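Local coordinates for flavodoxin (PDB 6GAQ), which carries FMN as its redox cofactor in electron transfer and probably serves as a low-potential electron donor to a number of redox enzymes, at residues A[63-69]-A[104-108]; A[79-85]-A[115-119]; A[122-126]-A[149-153]; A[125-130]-A[142-146]. Numbering follows the deposited sequence.

The four contacts belong to one flavodoxin fold, a five-stranded parallel sheet with helices on both faces. Contact 1 joins the two loops that hold the isoalloxazine of FMN. Contact 2, its centre about 18 Å from that of contact 1, ties together the far ends of helices 73-81 and 107-117, which both start near the flavin. Contacts 3 and 4, centres about 10 Å apart, share Gln125 and Glu126 and fasten edge strand 122-131 to helix 137-152. Contact 4 reaches back to the flavin loop, where Cys106 SG of contact 1 lies 3.9 Å from Ile130 O. The Ile130 side chain is about 7 Å from FMN and about 4 Å from a bound calcium ion.

Contact 1: A[63-69]-A[104-108]; sequences SYTWGDG and LFCEA. With FMN (flavin mononucleotide), chain C.
Thr65 and Ala108 bury most, then Gly69; the two loops approach at two points: CA atoms are 5.3 Å apart for Thr65-Ala108 and 5.1 Å for Gly69-Leu104. A type II turn from Leu104 to Glu107 leads segment 104-108 into helix 107-117. Thr65, chi1 m, accepts a hydrogen bond at OG1 from Ala108 N (3.2 Å), while Ala108 CB packs 3.6 Å from Tyr64 O. Gly69 has positive phi (64°); its CA lies 3.6 Å from Leu104 CD1 and its O 3.4 Å from Glu107 CB, so a CB would strike the leucine. Backbone atoms hydrogen-bond the isoalloxazine: Gly69 N to FMN O4 (3.1 Å), FMN N3 to Leu104 O (2.7 Å), Cys106 N to FMN O2 (2.9 Å); the ribityl FMN O2' donates to Thr65 O (2.7 Å). The Trp66 ring presents a face to FMN C8; Met18, Asn21 and Thr22 bind elsewhere on the cofactor. Such paired loops beyond the C-terminal ends of parallel strands form the FMN site of flavodoxins.

Contact 2: A[79-85]-A[115-119]; sequences HDDLENI and RLVER
Two neighbouring helices on one face of the flavodoxin alpha/beta sandwich, 73-81 and 107-117, are joined at their C-terminal ends, away from the FMN site. Segment 79-85 passes from the end of helix 73-81 to an extended Ile85 (phi/psi -143/145°); segment 115-119 carries the last part of helix 107-117 to Arg119. The CA atoms of His79 and Arg115 are 7.5 Å apart, those of Ile85 and Arg119 7.0 Å. Arg115, chi1 t then p, p, lays its chain along Leu82, CG 3.6 Å from Leu82 CD1, and its NE donates to His79 O (3.2 Å, 172°). Its guanidinium has His79 NE2 over one face, 3.1 Å from Arg115 NH2 but not hydrogen-bonded, and Glu83 OE1 over the other, 3.7 Å from NH2. Within segment 115-119, Arg115 NH1 forms a salt bridge to Glu118 OE1 (2.7 Å). Arg119, chi1 m, sends CD to 3.0 Å from Leu82 O, makes a weak NE hydrogen bond to Ile85 O (2.8 Å) and an NH1 salt bridge to Glu83 OE2 (3.6 Å). Underneath, Leu82 CD1 touches Leu116 CD2 at 4.5 Å, and Leu116 packs on strand 91-98. Glu83 thus pairs with both arginines in a salt-bridge network with Glu118; its long link to Arg115, well out of the guanidinium plane, is charge attraction alone, so between the segments the arginines' hydrogen bonds go to the carbonyls of His79 and, weakly, Ile85.

Contact 3: A[122-126]-A[149-153]; sequences ELVQE and AFAEK
The last turn of helix 137-152 packs against the point where strand 122-131 is interrupted; Val124 (phi/psi -88/-19°) breaks the extended path of Glu122 and Leu123, and Gln125 (-162/160°) resumes it. The nearest CA atoms, of Val124 and Lys153, are 7.1 Å apart. Ala149, with its CB toward the strand, meets the end of Gln125, CB lying 3.5 Å from OE1. Phe150, chi1 t, is the buried apolar partner: its CD1 touches Val124 CG2 at 3.6 Å, and its CB lies 4.0 Å from Gln125 NE2. Lys153, whose N still bonds to Ala149 O (3.3 Å), closes the segment. Its side chain, m at chi1 and chi2, passes with CG 3.7 Å from Val124 CB and folds back so that NZ donates to Val124 O (2.8 Å) and weakly to Gln125 OE1 (3.3 Å). Gln125, chi1 p, can thus offer OE1 to the lysine while NE2 bonds to Phe146 O, one turn before Phe150. The contact fastens the C-terminal helix to the edge strand of the sheet: Phe150 reaches past that edge to Ala93 on strand 91-98, while Leu123 turns to helix 107-117 on the other face.

Contact 4: A[125-130]-A[142-146]; sequences QEGLKI and KCSNF
Strand 128-130 and helix 142-146 run antiparallel, at 170° with axes 9.3 Å apart, the strand-to-helix packing of an alpha/beta sandwich. The closest CA pair is Leu128-Phe146 at 6.7 Å. The Phe146 ring, chi1 t, is the main bump, wedged into a hollow between Leu128 and Gln125. Leu128 CB sits over one face in a CH-pi contact, 3.7 Å from the ring centroid, Gln125 NE2 lies over the opposite face, and Glu126 O comes to 3.3 Å from Phe146 CE1 at the ring edge. Leu128, chi1 t, fills the space beside the helix, CD2 4.0 Å from Cys143 SG and CD1 4.1 Å from Lys142 CB. Ile130 CD1 lies 3.9 Å from Cys143 SG; Ile25 of helix 21-35 closes this apolar pocket. Gln125 NE2 hydrogen-bonds to Phe146 O (2.9 Å) and Lys142 NZ to Lys129 O (2.9 Å). So a neutral amide bounds the apolar centre at one end and a charged lysine ammonium, with Asp139 as weak, long ion-pair partner, the other.

Contact 1: A[63-69]-A[104-108]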
loop_
_atom_site.group_PDB
_atom_site.type_symbol
_atom_site.label_atom_id
_atom_site.label_comp_id
_atom_site.label_asym_id
_atom_site.label_seq_id
_atom_site.Cartn_x
_atom_site.Cartn_y
_atom_site.Cartn_z
ATOM N N SER A 63 -3.837 0.514 2.951
ATOM C CA SER A 63 -4.811 0.289 4.008
ATOM C C SER A 63 -5.488 1.601 4.366
ATOM O O SER A 63 -4.867 2.667 4.333
ATOM C CB SER A 63 -4.157 -0.320 5.253
ATOM O OG SER A 63 -4.975 -0.141 6.397
ATOM N N TYR A 64 -6.769 1.507 4.705
ATOM C CA TYR A 64 -7.473 2.637 5.281
ATOM C C TYR A 64 -7.165 2.730 6.772
ATOM O O TYR A 64 -6.645 1.795 7.387
ATOM C CB TYR A 64 -8.980 2.515 5.049
ATOM C CG TYR A 64 -9.644 1.350 5.753
ATOM C CD1 TYR A 64 -9.490 0.049 5.287
ATOM C CD2 TYR A 64 -10.437 1.551 6.873
ATOM C CE1 TYR A 64 -10.100 -1.017 5.924
ATOM C CE2 TYR A 64 -11.050 0.492 7.515
ATOM C CZ TYR A 64 -10.880 -0.788 7.037
ATOM O OH TYR A 64 -11.491 -1.842 7.677
ATOM N N THR A 65 -7.479 3.883 7.352
ATOM C CA THR A 65 -7.245 4.124 8.768
ATOM C C THR A 65 -8.562 4.049 9.527
ATOM O O THR A 65 -9.575 4.604 9.091
ATOM C CB THR A 65 -6.588 5.488 8.992
ATOM O OG1 THR A 65 -5.370 5.564 8.240
ATOM C CG2 THR A 65 -6.269 5.685 10.463
ATOM N N TRP A 66 -8.547 3.349 10.660
ATOM C CA TRP A 66 -9.725 3.184 11.488
ATOM C C TRP A 66 -9.604 4.060 12.739
ATOM O O TRP A 66 -8.781 4.985 12.787
ATOM C CB TRP A 66 -9.913 1.699 11.812
ATOM C CG TRP A 66 -11.347 1.310 12.046
ATOM C CD1 TRP A 66 -11.848 0.658 13.134
ATOM C CD2 TRP A 66 -12.462 1.548 11.173
ATOM N NE1 TRP A 66 -13.202 0.474 12.995
ATOM C CE2 TRP A 66 -13.604 1.010 11.800
ATOM C CE3 TRP A 66 -12.606 2.163 9.924
ATOM C CZ2 TRP A 66 -14.871 1.069 11.222
ATOM C CZ3 TRP A 66 -13.865 2.217 9.351
ATOM C CH2 TRP A 66 -14.980 1.674 10.000
ATOM N N GLY A 67 -10.420 3.762 13.748
ATOM C CA GLY A 67 -10.547 4.595 14.931
ATOM C C GLY A 67 -9.256 4.965 15.634
ATOM O O GLY A 67 -8.433 4.098 15.945
ATOM N N ASP A 68 -9.079 6.266 15.883
ATOM C CA ASP A 68 -7.942 6.795 16.642
ATOM C C ASP A 68 -6.613 6.478 15.961
ATOM O O ASP A 68 -5.627 6.128 16.614
ATOM C CB ASP A 68 -7.953 6.279 18.082
ATOM C CG ASP A 68 -9.118 6.821 18.885
ATOM O OD1 ASP A 68 -9.269 8.060 18.954
ATOM O OD2 ASP A 68 -9.886 6.009 19.443
ATOM N N GLY A 69 -6.582 6.608 14.637
ATOM C CA GLY A 69 -5.357 6.381 13.894
ATOM C C GLY A 69 -4.828 4.969 13.961
ATOM O O GLY A 69 -3.669 4.733 13.612
ATOM N N LEU A 104 -5.578 12.112 13.077
ATOM C CA LEU A 104 -4.551 11.236 12.521
ATOM C C LEU A 104 -4.973 10.817 11.115
ATOM O O LEU A 104 -5.459 9.711 10.881
ATOM C CB LEU A 104 -4.333 10.037 13.435
ATOM C CG LEU A 104 -3.907 10.371 14.866
ATOM C CD1 LEU A 104 -3.879 9.123 15.735
ATOM C CD2 LEU A 104 -2.553 11.067 14.879
ATOM N N PHE A 105 -4.778 11.728 10.164
ATOM C CA PHE A 105 -5.140 11.470 8.775
ATOM C C PHE A 105 -4.148 10.490 8.160
ATOM O O PHE A 105 -2.964 10.807 8.012
ATOM C CB PHE A 105 -5.175 12.772 7.982
ATOM C CG PHE A 105 -5.458 12.584 6.517
ATOM C CD1 PHE A 105 -6.722 12.217 6.083
ATOM C CD2 PHE A 105 -4.461 12.777 5.573
ATOM C CE1 PHE A 105 -6.987 12.045 4.736
ATOM C CE2 PHE A 105 -4.721 12.607 4.224
ATOM C CZ PHE A 105 -5.985 12.241 3.805
ATOM N N CYS A 106 -4.636 9.300 7.805
ATOM C CA CYS A 106 -3.830 8.274 7.139
ATOM C C CYS A 106 -2.630 7.857 7.989
ATOM O O CYS A 106 -1.508 7.735 7.492
ATOM C CB CYS A 106 -3.380 8.738 5.751
ATOM S SG CYS A 106 -4.680 8.713 4.493
ATOM N N GLU A 107 -2.865 7.636 9.286
ATOM C CA GLU A 107 -1.815 7.084 10.138
ATOM C C GLU A 107 -1.397 5.697 9.669
ATOM O O GLU A 107 -0.244 5.297 9.863
ATOM C CB GLU A 107 -2.282 7.023 11.592
ATOM C CG GLU A 107 -1.657 8.060 12.515
ATOM C CD GLU A 107 -0.218 8.382 12.167
ATOM O OE1 GLU A 107 0.029 9.468 11.601
ATOM O OE2 GLU A 107 0.666 7.554 12.469
ATOM N N ALA A 108 -2.322 4.953 9.054
ATOM C CA ALA A 108 -2.008 3.617 8.558
ATOM C C ALA A 108 -0.870 3.645 7.548
ATOM O O ALA A 108 -0.091 2.688 7.466
ATOM C CB ALA A 108 -3.253 2.988 7.933
HETATM N N1 FMN C . -9.487 8.265 8.634
HETATM C C2 FMN C . -8.254 8.719 9.055
HETATM O O2 FMN C . -7.483 9.238 8.250
HETATM N N3 FMN C . -7.880 8.592 10.378
HETATM C C4 FMN C . -8.740 8.009 11.288
HETATM O O4 FMN C . -8.406 7.895 12.466
HETATM C C4A FMN C . -9.982 7.551 10.867
HETATM N N5 FMN C . -10.843 6.969 11.773
HETATM C C5A FMN C . -12.076 6.515 11.355
HETATM C C6 FMN C . -12.941 5.928 12.272
HETATM C C7 FMN C . -14.185 5.469 11.860
HETATM C C7M FMN C . -15.114 4.836 12.853
HETATM C C8 FMN C . -14.565 5.596 10.528
HETATM C C8M FMN C . -15.907 5.102 10.076
HETATM C C9 FMN C . -13.699 6.182 9.611
HETATM C C9A FMN C . -12.453 6.643 10.021
HETATM N N10 FMN C . -11.586 7.217 9.109
HETATM C C10 FMN C . -10.355 7.680 9.534
HETATM C "C1'" FMN C . -11.991 7.377 7.670
HETATM C "C2'" FMN C . -11.655 6.193 6.769
HETATM O "O2'" FMN C . -10.271 5.932 6.798
HETATM C "C3'" FMN C . -12.094 6.549 5.351
HETATM O "O3'" FMN C . -13.502 6.495 5.272
HETATM C "C4'" FMN C . -11.484 5.657 4.272
HETATM O "O4'" FMN C . -11.587 6.315 3.029
HETATM C "C5'" FMN C . -12.165 4.296 4.164
HETATM O "O5'" FMN C . -11.491 3.552 3.171
HETATM P P FMN C . -12.090 2.177 2.579
HETATM O O1P FMN C . -13.195 2.511 1.609
HETATM O O2P FMN C . -11.000 1.426 1.853
HETATM O O3P FMN C . -12.641 1.328 3.699
#

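Contact 2: A[79-85]-A[115-119]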
loop_
_atom_site.group_PDB
_atom_site.type_symbol
_atom_site.label_atom_id
_atom_site.label_comp_id
_atom_site.label_asym_id
_atom_site.label_seq_id
_atom_site.Cartn_x
_atom_site.Cartn_y
_atom_site.Cartn_z
ATOM N N HIS A 79 -0.181 -6.927 9.716
ATOM C CA HIS A 79 0.943 -6.088 10.119
ATOM C C HIS A 79 1.801 -6.792 11.163
ATOM O O HIS A 79 3.030 -6.841 11.041
ATOM C CB HIS A 79 0.431 -4.746 10.645
ATOM C CG HIS A 79 1.373 -4.064 11.585
ATOM N ND1 HIS A 79 1.092 -3.889 12.922
ATOM C CD2 HIS A 79 2.592 -3.509 11.382
ATOM C CE1 HIS A 79 2.096 -3.257 13.503
ATOM N NE2 HIS A 79 3.019 -3.015 12.590
ATOM N N ASP A 80 1.168 -7.350 12.199
ATOM C CA ASP A 80 1.903 -8.173 13.153
ATOM C C ASP A 80 2.492 -9.406 12.479
ATOM O O ASP A 80 3.555 -9.888 12.886
ATOM C CB ASP A 80 0.992 -8.586 14.310
ATOM C CG ASP A 80 0.671 -7.434 15.244
ATOM O OD1 ASP A 80 1.267 -6.348 15.085
ATOM O OD2 ASP A 80 -0.179 -7.617 16.141
ATOM N N ASP A 81 1.817 -9.924 11.448
ATOM C CA ASP A 81 2.311 -11.090 10.724
ATOM C C ASP A 81 3.643 -10.824 10.038
ATOM O O ASP A 81 4.403 -11.768 9.795
ATOM C CB ASP A 81 1.276 -11.535 9.688
ATOM C CG ASP A 81 1.470 -12.968 9.244
ATOM O OD1 ASP A 81 2.329 -13.663 9.824
ATOM O OD2 ASP A 81 0.758 -13.400 8.313
ATOM N N LEU A 82 3.946 -9.565 9.722
ATOM C CA LEU A 82 5.204 -9.239 9.065
ATOM C C LEU A 82 6.408 -9.405 9.981
ATOM O O LEU A 82 7.538 -9.389 9.488
ATOM C CB LEU A 82 5.159 -7.803 8.532
ATOM C CG LEU A 82 4.254 -7.546 7.324
ATOM C CD1 LEU A 82 3.793 -6.097 7.289
ATOM C CD2 LEU A 82 4.963 -7.904 6.031
ATOM N N GLU A 83 6.190 -9.597 11.286
ATOM C CA GLU A 83 7.274 -9.547 12.264
ATOM C C GLU A 83 8.387 -10.548 11.971
ATOM O O GLU A 83 9.534 -10.334 12.381
ATOM C CB GLU A 83 6.704 -9.787 13.668
ATOM C CG GLU A 83 7.719 -9.728 14.806
ATOM C CD GLU A 83 8.324 -8.350 14.987
ATOM O OE1 GLU A 83 7.626 -7.351 14.714
ATOM O OE2 GLU A 83 9.500 -8.267 15.405
ATOM N N ASN A 84 8.084 -11.628 11.253
ATOM C CA ASN A 84 9.003 -12.752 11.116
ATOM C C ASN A 84 9.415 -12.999 9.668
ATOM O O ASN A 84 9.494 -14.146 9.224
ATOM C CB ASN A 84 8.392 -14.021 11.704
ATOM C CG ASN A 84 8.562 -14.108 13.205
ATOM O OD1 ASN A 84 9.075 -13.188 13.841
ATOM N ND2 ASN A 84 8.139 -15.228 13.781
ATOM N N ILE A 85 9.698 -11.942 8.911
ATOM C CA ILE A 85 10.209 -12.091 7.550
ATOM C C ILE A 85 11.239 -11.007 7.274
ATOM O O ILE A 85 11.115 -9.873 7.751
ATOM C CB ILE A 85 9.088 -12.048 6.489
ATOM C CG1 ILE A 85 8.123 -10.892 6.748
ATOM C CG2 ILE A 85 8.349 -13.374 6.421
ATOM C CD1 ILE A 85 7.404 -10.436 5.504
ATOM N N ARG A 115 6.900 -0.316 9.591
ATOM C CA ARG A 115 7.033 -1.765 9.687
ATOM C C ARG A 115 7.859 -2.325 8.537
ATOM O O ARG A 115 8.728 -3.179 8.748
ATOM C CB ARG A 115 5.650 -2.416 9.728
ATOM C CG ARG A 115 5.654 -3.918 9.486
ATOM C CD ARG A 115 6.407 -4.664 10.579
ATOM N NE ARG A 115 5.559 -4.965 11.729
ATOM C CZ ARG A 115 5.828 -4.585 12.976
ATOM N NH1 ARG A 115 6.926 -3.888 13.237
ATOM N NH2 ARG A 115 5.001 -4.905 13.961
ATOM N N LEU A 116 7.610 -1.855 7.312
ATOM C CA LEU A 116 8.374 -2.343 6.168
ATOM C C LEU A 116 9.848 -1.976 6.292
ATOM O O LEU A 116 10.726 -2.791 5.986
ATOM C CB LEU A 116 7.786 -1.793 4.869
ATOM C CG LEU A 116 6.413 -2.343 4.474
ATOM C CD1 LEU A 116 5.973 -1.790 3.128
ATOM C CD2 LEU A 116 6.427 -3.864 4.455
ATOM N N VAL A 117 10.139 -0.753 6.741
ATOM C CA VAL A 117 11.526 -0.356 6.965
ATOM C C VAL A 117 12.117 -1.132 8.136
ATOM O O VAL A 117 13.295 -1.513 8.117
ATOM C CB VAL A 117 11.616 1.166 7.180
ATOM C CG1 VAL A 117 13.025 1.571 7.584
ATOM C CG2 VAL A 117 11.193 1.903 5.919
ATOM N N GLU A 118 11.306 -1.395 9.164
ATOM C CA GLU A 118 11.746 -2.172 10.318
ATOM C C GLU A 118 12.161 -3.592 9.952
ATOM O O GLU A 118 12.766 -4.277 10.784
ATOM C CB GLU A 118 10.629 -2.213 11.366
ATOM C CG GLU A 118 11.087 -2.473 12.793
ATOM C CD GLU A 118 9.959 -2.317 13.797
ATOM O OE1 GLU A 118 8.843 -1.937 13.385
ATOM O OE2 GLU A 118 10.187 -2.579 14.997
ATOM N N ARG A 119 11.860 -4.046 8.733
ATOM C CA ARG A 119 12.156 -5.411 8.314
ATOM C C ARG A 119 13.096 -5.461 7.114
ATOM O O ARG A 119 13.210 -6.505 6.463
ATOM C CB ARG A 119 10.858 -6.160 8.013
ATOM C CG ARG A 119 9.985 -6.345 9.239
ATOM C CD ARG A 119 10.045 -7.763 9.755
ATOM N NE ARG A 119 11.409 -8.212 10.007
ATOM C CZ ARG A 119 11.945 -8.326 11.216
ATOM N NH1 ARG A 119 11.231 -8.025 12.293
ATOM N NH2 ARG A 119 13.196 -8.744 11.350
#

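Contact 3: A[122-126]-A[149-153]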
loop_
_atom_site.group_PDB
_atom_site.type_symbol
_atom_site.label_atom_id
_atom_site.label_comp_id
_atom_site.label_asym_id
_atom_site.label_seq_id
_atom_site.Cartn_x
_atom_site.Cartn_y
_atom_site.Cartn_z
ATOM N N GLU A 122 13.452 -1.635 1.203
ATOM C CA GLU A 122 13.897 -0.342 0.687
ATOM C C GLU A 122 12.663 0.481 0.342
ATOM O O GLU A 122 12.034 0.272 -0.699
ATOM C CB GLU A 122 14.807 -0.514 -0.523
ATOM C CG GLU A 122 15.291 0.809 -1.108
ATOM C CD GLU A 122 15.992 0.649 -2.443
ATOM O OE1 GLU A 122 16.546 1.648 -2.949
ATOM O OE2 GLU A 122 15.990 -0.475 -2.988
ATOM N N LEU A 123 12.312 1.415 1.220
ATOM C CA LEU A 123 11.181 2.308 0.993
ATOM C C LEU A 123 11.600 3.375 -0.011
ATOM O O LEU A 123 12.427 4.238 0.300
ATOM C CB LEU A 123 10.725 2.927 2.310
ATOM C CG LEU A 123 9.472 3.799 2.264
ATOM C CD1 LEU A 123 8.294 3.008 1.723
ATOM C CD2 LEU A 123 9.172 4.345 3.648
ATOM N N VAL A 124 11.027 3.324 -1.213
ATOM C CA VAL A 124 11.510 4.158 -2.308
ATOM C C VAL A 124 10.871 5.543 -2.358
ATOM O O VAL A 124 11.433 6.446 -2.995
ATOM C CB VAL A 124 11.302 3.453 -3.660
ATOM C CG1 VAL A 124 12.271 2.289 -3.806
ATOM C CG2 VAL A 124 9.864 2.978 -3.797
ATOM N N GLN A 125 9.721 5.743 -1.715
ATOM C CA GLN A 125 9.061 7.040 -1.768
ATOM C C GLN A 125 8.055 7.150 -0.632
ATOM O O GLN A 125 7.620 6.146 -0.060
ATOM C CB GLN A 125 8.372 7.264 -3.120
ATOM C CG GLN A 125 7.360 6.193 -3.490
ATOM C CD GLN A 125 7.001 6.220 -4.964
ATOM O OE1 GLN A 125 7.879 6.228 -5.827
ATOM N NE2 GLN A 125 5.708 6.236 -5.257
ATOM N N GLU A 126 7.693 8.392 -0.319
ATOM C CA GLU A 126 6.710 8.660 0.719
ATOM C C GLU A 126 5.335 8.157 0.294
ATOM O O GLU A 126 5.005 8.105 -0.894
ATOM C CB GLU A 126 6.659 10.159 1.027
ATOM C CG GLU A 126 5.758 10.549 2.193
ATOM C CD GLU A 126 6.103 9.815 3.476
ATOM O OE1 GLU A 126 7.306 9.643 3.764
ATOM O OE2 GLU A 126 5.166 9.411 4.198
ATOM N N ALA A 149 6.133 7.070 -10.374
ATOM C CA ALA A 149 7.400 7.234 -9.667
ATOM C C ALA A 149 7.892 5.906 -9.105
ATOM O O ALA A 149 9.099 5.640 -9.086
ATOM C CB ALA A 149 7.251 8.267 -8.551
ATOM N N PHE A 150 6.968 5.060 -8.641
ATOM C CA PHE A 150 7.348 3.726 -8.193
ATOM C C PHE A 150 7.903 2.901 -9.346
ATOM O O PHE A 150 8.881 2.163 -9.179
ATOM C CB PHE A 150 6.146 3.025 -7.560
ATOM C CG PHE A 150 6.486 1.736 -6.870
ATOM C CD1 PHE A 150 6.989 1.737 -5.579
ATOM C CD2 PHE A 150 6.292 0.521 -7.507
ATOM C CE1 PHE A 150 7.300 0.551 -4.940
ATOM C CE2 PHE A 150 6.599 -0.668 -6.871
ATOM C CZ PHE A 150 7.104 -0.653 -5.586
ATOM N N ALA A 151 7.293 3.018 -10.528
ATOM C CA ALA A 151 7.798 2.306 -11.696
ATOM C C ALA A 151 9.161 2.832 -12.125
ATOM O O ALA A 151 9.983 2.067 -12.642
ATOM C CB ALA A 151 6.800 2.411 -12.848
ATOM N N GLU A 152 9.418 4.128 -11.923
ATOM C CA GLU A 152 10.728 4.678 -12.247
ATOM C C GLU A 152 11.815 4.098 -11.351
ATOM O O GLU A 152 12.986 4.061 -11.745
ATOM C CB GLU A 152 10.702 6.202 -12.135
ATOM C CG GLU A 152 10.073 6.899 -13.331
ATOM C CD GLU A 152 9.755 8.355 -13.058
ATOM O OE1 GLU A 152 9.063 8.980 -13.890
ATOM O OE2 GLU A 152 10.196 8.877 -12.012
ATOM N N LYS A 153 11.450 3.644 -10.151
ATOM C CA LYS A 153 12.396 2.955 -9.283
ATOM C C LYS A 153 12.731 1.555 -9.780
ATOM O O LYS A 153 13.636 0.921 -9.229
ATOM C CB LYS A 153 11.839 2.875 -7.860
ATOM C CG LYS A 153 11.449 4.219 -7.267
ATOM C CD LYS A 153 12.670 5.080 -6.997
ATOM C CE LYS A 153 12.282 6.535 -6.791
ATOM N NZ LYS A 153 11.169 6.679 -5.813
#

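Contact 4: A[125-130]-A[142-146]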
loop_
_atom_site.group_PDB
_atom_site.type_symbol
_atom_site.label_atom_id
_atom_site.label_comp_id
_atom_site.label_asym_id
_atom_site.label_seq_id
_atom_site.Cartn_x
_atom_site.Cartn_y
_atom_site.Cartn_z
ATOM N N GLN A 125 9.721 5.743 -1.715
ATOM C CA GLN A 125 9.061 7.040 -1.768
ATOM C C GLN A 125 8.055 7.150 -0.632
ATOM O O GLN A 125 7.620 6.146 -0.060
ATOM C CB GLN A 125 8.372 7.264 -3.120
ATOM C CG GLN A 125 7.360 6.193 -3.490
ATOM C CD GLN A 125 7.001 6.220 -4.964
ATOM O OE1 GLN A 125 7.879 6.228 -5.827
ATOM N NE2 GLN A 125 5.708 6.236 -5.257
ATOM N N GLU A 126 7.693 8.392 -0.319
ATOM C CA GLU A 126 6.710 8.660 0.719
ATOM C C GLU A 126 5.335 8.157 0.294
ATOM O O GLU A 126 5.005 8.105 -0.894
ATOM C CB GLU A 126 6.659 10.159 1.027
ATOM C CG GLU A 126 5.758 10.549 2.193
ATOM C CD GLU A 126 6.103 9.815 3.476
ATOM O OE1 GLU A 126 7.306 9.643 3.764
ATOM O OE2 GLU A 126 5.166 9.411 4.198
ATOM N N GLY A 127 4.531 7.782 1.286
ATOM C CA GLY A 127 3.262 7.144 1.002
ATOM C C GLY A 127 2.264 8.077 0.344
ATOM O O GLY A 127 2.312 9.299 0.490
ATOM N N LEU A 128 1.340 7.470 -0.399
ATOM C CA LEU A 128 0.249 8.187 -1.040
ATOM C C LEU A 128 -0.928 8.284 -0.077
ATOM O O LEU A 128 -1.398 7.268 0.444
ATOM C CB LEU A 128 -0.172 7.478 -2.329
ATOM C CG LEU A 128 -1.569 7.756 -2.885
ATOM C CD1 LEU A 128 -1.658 9.167 -3.446
ATOM C CD2 LEU A 128 -1.934 6.723 -3.944
ATOM N N LYS A 129 -1.394 9.508 0.160
ATOM C CA LYS A 129 -2.490 9.776 1.086
ATOM C C LYS A 129 -3.652 10.372 0.301
ATOM O O LYS A 129 -3.571 11.510 -0.173
ATOM C CB LYS A 129 -2.035 10.707 2.206
ATOM C CG LYS A 129 -0.657 10.361 2.742
ATOM C CD LYS A 129 -0.334 11.131 4.003
ATOM C CE LYS A 129 1.039 11.770 3.903
ATOM N NZ LYS A 129 2.050 10.869 3.282
ATOM N N ILE A 130 -4.725 9.599 0.160
ATOM C CA ILE A 130 -5.931 10.019 -0.545
ATOM C C ILE A 130 -7.037 10.195 0.488
ATOM O O ILE A 130 -7.104 9.437 1.461
ATOM C CB ILE A 130 -6.331 8.988 -1.623
ATOM C CG1 ILE A 130 -5.293 8.954 -2.749
ATOM C CG2 ILE A 130 -7.731 9.265 -2.177
ATOM C CD1 ILE A 130 -5.405 10.104 -3.743
ATOM N N LYS A 142 -3.100 12.158 -8.471
ATOM C CA LYS A 142 -2.245 11.802 -7.343
ATOM C C LYS A 142 -1.825 10.340 -7.425
ATOM O O LYS A 142 -0.647 10.008 -7.241
ATOM C CB LYS A 142 -2.967 12.081 -6.022
ATOM C CG LYS A 142 -2.814 13.504 -5.512
ATOM C CD LYS A 142 -3.831 13.815 -4.422
ATOM C CE LYS A 142 -3.407 13.235 -3.081
ATOM N NZ LYS A 142 -4.365 13.591 -1.997
ATOM N N CYS A 143 -2.781 9.450 -7.704
ATOM C CA CYS A 143 -2.456 8.036 -7.854
ATOM C C CYS A 143 -1.577 7.799 -9.076
ATOM O O CYS A 143 -0.660 6.969 -9.036
ATOM C CB CYS A 143 -3.740 7.211 -7.954
ATOM S SG CYS A 143 -4.893 7.429 -6.579
ATOM N N SER A 144 -1.843 8.518 -10.169
ATOM C CA SER A 144 -1.063 8.331 -11.389
ATOM C C SER A 144 0.394 8.727 -11.183
ATOM O O SER A 144 1.303 8.044 -11.669
ATOM C CB SER A 144 -1.683 9.134 -12.533
ATOM O OG SER A 144 -1.015 8.880 -13.756
ATOM N N ASN A 145 0.636 9.826 -10.465
ATOM C CA ASN A 145 2.010 10.246 -10.205
ATOM C C ASN A 145 2.711 9.285 -9.252
ATOM O O ASN A 145 3.896 8.980 -9.429
ATOM C CB ASN A 145 2.029 11.666 -9.639
ATOM C CG ASN A 145 1.478 12.689 -10.612
ATOM O OD1 ASN A 145 1.506 12.485 -11.826
ATOM N ND2 ASN A 145 0.972 13.796 -10.083
ATOM N N PHE A 146 1.994 8.800 -8.235
ATOM C CA PHE A 146 2.593 7.889 -7.265
ATOM C C PHE A 146 3.032 6.590 -7.928
ATOM O O PHE A 146 4.155 6.117 -7.713
ATOM C CB PHE A 146 1.600 7.614 -6.133
ATOM C CG PHE A 146 2.122 6.680 -5.076
ATOM C CD1 PHE A 146 2.893 7.158 -4.030
ATOM C CD2 PHE A 146 1.831 5.327 -5.125
ATOM C CE1 PHE A 146 3.372 6.301 -3.055
ATOM C CE2 PHE A 146 2.307 4.465 -4.154
ATOM C CZ PHE A 146 3.079 4.954 -3.118
#